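Local coordinates for hypothetical protein MTH1187 (Methanothermobacter thermautotrophicus, PDB 1LXN) that is of unknown function, but forms a homotetramer and may bind thiamine or a related compound, at residues A[20-23]-A[24-28]; A[36-40]-A[41-45]. All coordinates share one frame; numbering follows the deposited sequence.

Contact 1 (A[20-23]-A[24-28]); sequences SYVA and AAVEA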
loop_
_atom_site.group_PDB
_atom_site.type_symbol
_atom_site.label_atom_id
_atom_site.label_comp_id
_atom_site.label_asym_id
_atom_site.label_seq_id
_atom_site.Cartn_x
_atom_site.Cartn_y
_atom_site.Cartn_z
ATOM N N SER A 20 -8.596 -11.154 -5.598
ATOM C CA SER A 20 -7.765 -12.223 -5.060
ATOM C C SER A 20 -6.295 -11.867 -5.197
ATOM O O SER A 20 -5.473 -12.254 -4.362
ATOM C CB SER A 20 -8.061 -13.550 -5.772
ATOM O OG SER A 20 -9.403 -13.941 -5.537
ATOM N N TYR A 21 -5.963 -11.140 -6.258
ATOM C CA TYR A 21 -4.583 -10.725 -6.471
ATOM C C TYR A 21 -4.211 -9.681 -5.422
ATOM O O TYR A 21 -3.118 -9.720 -4.859
ATOM C CB TYR A 21 -4.406 -10.129 -7.869
ATOM C CG TYR A 21 -4.152 -11.155 -8.947
ATOM C CD1 TYR A 21 -2.972 -11.898 -8.961
ATOM C CD2 TYR A 21 -5.077 -11.365 -9.966
ATOM C CE1 TYR A 21 -2.721 -12.819 -9.964
ATOM C CE2 TYR A 21 -4.831 -12.289 -10.979
ATOM C CZ TYR A 21 -3.654 -13.008 -10.972
ATOM O OH TYR A 21 -3.403 -13.914 -11.978
ATOM N N VAL A 22 -5.130 -8.754 -5.163
ATOM C CA VAL A 22 -4.890 -7.707 -4.181
ATOM C C VAL A 22 -4.808 -8.288 -2.768
ATOM O O VAL A 22 -3.976 -7.866 -1.965
ATOM C CB VAL A 22 -5.986 -6.629 -4.236
ATOM C CG1 VAL A 22 -5.710 -5.552 -3.191
ATOM C CG2 VAL A 22 -6.032 -6.005 -5.640
ATOM N N ALA A 23 -5.673 -9.252 -2.461
ATOM C CA ALA A 23 -5.641 -9.881 -1.146
ATOM C C ALA A 23 -4.274 -10.546 -0.962
ATOM O O ALA A 23 -3.704 -10.499 0.118
ATOM C CB ALA A 23 -6.759 -10.917 -1.011
ATOM N N ALA A 24 -3.746 -11.164 -2.015
ATOM C CA ALA A 24 -2.430 -11.799 -1.908
ATOM C C ALA A 24 -1.352 -10.735 -1.639
ATOM O O ALA A 24 -0.415 -10.969 -0.876
ATOM C CB ALA A 24 -2.095 -12.563 -3.183
ATOM N N ALA A 25 -1.478 -9.574 -2.273
ATOM C CA ALA A 25 -0.513 -8.500 -2.058
ATOM C C ALA A 25 -0.575 -8.043 -0.606
ATOM O O ALA A 25 0.456 -7.866 0.040
ATOM C CB ALA A 25 -0.806 -7.322 -2.985
ATOM N N VAL A 26 -1.790 -7.864 -0.090
ATOM C CA VAL A 26 -1.966 -7.414 1.286
ATOM C C VAL A 26 -1.470 -8.462 2.276
ATOM O O VAL A 26 -0.867 -8.129 3.301
ATOM C CB VAL A 26 -3.450 -7.089 1.580
ATOM C CG1 VAL A 26 -3.626 -6.709 3.051
ATOM C CG2 VAL A 26 -3.919 -5.943 0.672
ATOM N N GLU A 27 -1.722 -9.728 1.963
ATOM C CA GLU A 27 -1.298 -10.818 2.826
ATOM C C GLU A 27 0.223 -10.768 2.984
ATOM O O GLU A 27 0.754 -11.055 4.059
ATOM C CB GLU A 27 -1.712 -12.160 2.220
ATOM C CG GLU A 27 -1.920 -13.263 3.244
ATOM C CD GLU A 27 -3.330 -13.261 3.828
ATOM O OE1 GLU A 27 -4.286 -13.576 3.076
ATOM O OE2 GLU A 27 -3.483 -12.942 5.030
ATOM N N ALA A 28 0.922 -10.403 1.912
ATOM C CA ALA A 28 2.379 -10.313 1.958
ATOM C C ALA A 28 2.804 -9.106 2.793
ATOM O O ALA A 28 3.791 -9.168 3.524
ATOM C CB ALA A 28 2.948 -10.212 0.548
#
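Val26 sits one helical turn beyond Val22, and its side chain lies against that residue's carbonyl. Its CB is 3.7 Å from Val22 O and equally far from Ala23 O. CG2 bends back along the helix to 3.3 Å from Val22 O. It also faces Val22 CG1 at 4.3 Å, a loose apolar contact between the two valines. CG1 is anti to the backbone N (chi1 176°), which turns this branch away from Val22 and toward the Tyr36 ring of the following hairpin. The backbone bond beneath is the straightest of four successive i to i+4 alpha-helical bonds: Val26 N donates to Val22 O at 2.9 Å with an N-H...O angle of 162°. Glu27 N to Ala23 O is the shortest of the four, at 2.8 Å. The alanines touch the helix backbone through CB alone. Ala25 CB rests 3.4 Å from Val22 O, and Ala24 CB is 3.5 Å from Tyr21 O. Glu27 is exposed, and its OE2 forms a salt bridge with Lys30 further along the chain. This is plain packing within helix 19-29. On one face of that helix, Tyr21, Ala25 and Ala28 meet helix 50-66 through Val64, Ala60 and Ala63. Val26 instead faces the hairpin of strands 35-39 and 42-47, with CG1 directed at the first strand.

Contact 2 (A[36-40]-A[41-45]); sequences YEISG and MGTLL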
loop_
_atom_site.group_PDB
_atom_site.type_symbol
_atom_site.label_atom_id
_atom_site.label_comp_id
_atom_site.label_asym_id
_atom_site.label_seq_id
_atom_site.Cartn_x
_atom_site.Cartn_y
_atom_site.Cartn_z
ATOM N N TYR A 36 -1.594 -1.011 7.909
ATOM C CA TYR A 36 -2.226 -0.797 6.620
ATOM C C TYR A 36 -3.730 -0.623 6.765
ATOM O O TYR A 36 -4.321 -0.978 7.784
ATOM C CB TYR A 36 -1.920 -1.976 5.686
ATOM C CG TYR A 36 -2.701 -3.235 5.997
ATOM C CD1 TYR A 36 -3.991 -3.420 5.498
ATOM C CD2 TYR A 36 -2.165 -4.226 6.817
ATOM C CE1 TYR A 36 -4.731 -4.564 5.809
ATOM C CE2 TYR A 36 -2.895 -5.371 7.138
ATOM C CZ TYR A 36 -4.176 -5.534 6.630
ATOM O OH TYR A 36 -4.894 -6.672 6.935
ATOM N N GLU A 37 -4.338 -0.069 5.729
ATOM C CA GLU A 37 -5.773 0.138 5.699
ATOM C C GLU A 37 -6.203 0.025 4.243
ATOM O O GLU A 37 -5.751 0.794 3.393
ATOM C CB GLU A 37 -6.129 1.520 6.249
ATOM C CG GLU A 37 -7.623 1.787 6.304
ATOM C CD GLU A 37 -7.960 3.180 6.821
ATOM O OE1 GLU A 37 -7.539 4.178 6.188
ATOM O OE2 GLU A 37 -8.649 3.275 7.861
ATOM N N ILE A 38 -7.055 -0.953 3.956
ATOM C CA ILE A 38 -7.552 -1.166 2.605
ATOM C C ILE A 38 -8.578 -0.086 2.257
ATOM O O ILE A 38 -9.551 0.094 2.982
ATOM C CB ILE A 38 -8.215 -2.557 2.492
ATOM C CG1 ILE A 38 -7.183 -3.643 2.812
ATOM C CG2 ILE A 38 -8.780 -2.759 1.086
ATOM C CD1 ILE A 38 -7.778 -4.991 3.114
ATOM N N SER A 39 -8.346 0.646 1.165
ATOM C CA SER A 39 -9.270 1.695 0.731
ATOM C C SER A 39 -9.783 1.362 -0.667
ATOM O O SER A 39 -9.269 0.461 -1.333
ATOM C CB SER A 39 -8.588 3.069 0.702
ATOM O OG SER A 39 -8.102 3.370 -0.603
ATOM N N GLY A 40 -10.783 2.106 -1.122
ATOM C CA GLY A 40 -11.359 1.841 -2.428
ATOM C C GLY A 40 -10.451 1.981 -3.636
ATOM O O GLY A 40 -10.772 1.450 -4.699
HETATM N N MSE A 41 -9.324 2.672 -3.493
HETATM C CA MSE A 41 -8.421 2.868 -4.629
HETATM C C MSE A 41 -6.981 2.415 -4.407
HETATM O O MSE A 41 -6.099 2.754 -5.191
HETATM C CB MSE A 41 -8.425 4.343 -5.039
HETATM C CG MSE A 41 -9.761 4.843 -5.600
HETATM SE SE MSE A 41 -10.269 3.950 -7.251
HETATM C CE MSE A 41 -8.973 4.747 -8.456
ATOM N N GLY A 42 -6.749 1.648 -3.347
ATOM C CA GLY A 42 -5.410 1.175 -3.036
ATOM C C GLY A 42 -5.256 1.010 -1.536
ATOM O O GLY A 42 -6.125 1.448 -0.773
ATOM N N THR A 43 -4.169 0.379 -1.101
ATOM C CA THR A 43 -3.936 0.172 0.322
ATOM C C THR A 43 -3.098 1.293 0.956
ATOM O O THR A 43 -2.014 1.633 0.474
ATOM C CB THR A 43 -3.246 -1.186 0.581
ATOM O OG1 THR A 43 -4.061 -2.237 0.056
ATOM C CG2 THR A 43 -3.062 -1.422 2.071
ATOM N N LEU A 44 -3.625 1.869 2.033
ATOM C CA LEU A 44 -2.956 2.938 2.766
ATOM C C LEU A 44 -1.959 2.310 3.738
ATOM O O LEU A 44 -2.220 1.254 4.301
ATOM C CB LEU A 44 -3.996 3.762 3.530
ATOM C CG LEU A 44 -4.755 4.895 2.816
ATOM C CD1 LEU A 44 -4.853 4.642 1.339
ATOM C CD2 LEU A 44 -6.135 5.049 3.442
ATOM N N LEU A 45 -0.815 2.956 3.934
ATOM C CA LEU A 45 0.208 2.420 4.824
ATOM C C LEU A 45 0.832 3.457 5.748
ATOM O O LEU A 45 0.842 4.655 5.458
ATOM C CB LEU A 45 1.339 1.790 4.000
ATOM C CG LEU A 45 1.006 0.681 2.990
ATOM C CD1 LEU A 45 2.164 0.513 2.013
ATOM C CD2 LEU A 45 0.733 -0.622 3.730
#
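Glu37 and Leu44 pair across a tight antiparallel beta hairpin, closed by a type I turn from Ser39 to Gly42. Their backbones exchange two hydrogen bonds, Glu37 N to Leu44 O and the shorter Leu44 N to Glu37 O at 2.7 Å. Leu44 O also receives a CA-H...O contact from Tyr36 CA. The side chains of Glu37 and Leu44 run side by side in the same direction. Glu37 is extended, with CG anti to the backbone N (chi1 -178°), and this carries its carboxylate out to Leu44, where OE1 lies 3.2 Å from the methyl CD2. On the other face of the hairpin, Tyr36 CB touches Leu45 CD2 at 3.6 Å. Thr43 CG2 is 3.8 Å from the same CB and meets the Tyr36 ring obliquely. Further out, strand 2-10 holds the second strand through backbone hydrogen bonds between Thr43 and Leu6 and between Leu45 and Ala4. Leu44 also packs on Glu5 of that strand. At the backbone angles of Gly42 a CB would press on the carbonyl O of Met41. Gly42 N makes a weak bond to Ser39 O. Ser39 strengthens the closure with its hydroxyl. Ser39 OG accepts from the backbone N of Met41, which is a selenomethionine residue, at 3.2 Å. It also donates to Gly42 O at 2.8 Å, so that one carbonyl oxygen is gripped by both Ser39 N and Ser39 OG.

In the fold
Contacts 1 and 2 follow each other along the chain: helix 19-29 leads into strand 35-39, the first strand of the hairpin. Their centres are about 12 Å apart, yet they touch through Val26. Val26 CG1 packs 3.7 Å from Tyr36 CE1, while Val26 CG2 lies 3.8 Å from Thr43 OG1. One valine thus bridges both hairpin strands. Leu45 adds a further link by meeting Leu29 of the same helix. The helix therefore lies over the Tyr36, Thr43 and Leu45 face of the antiparallel sheet, in which strand 35-39 is outermost within this chain. No ligand is identified at either contact.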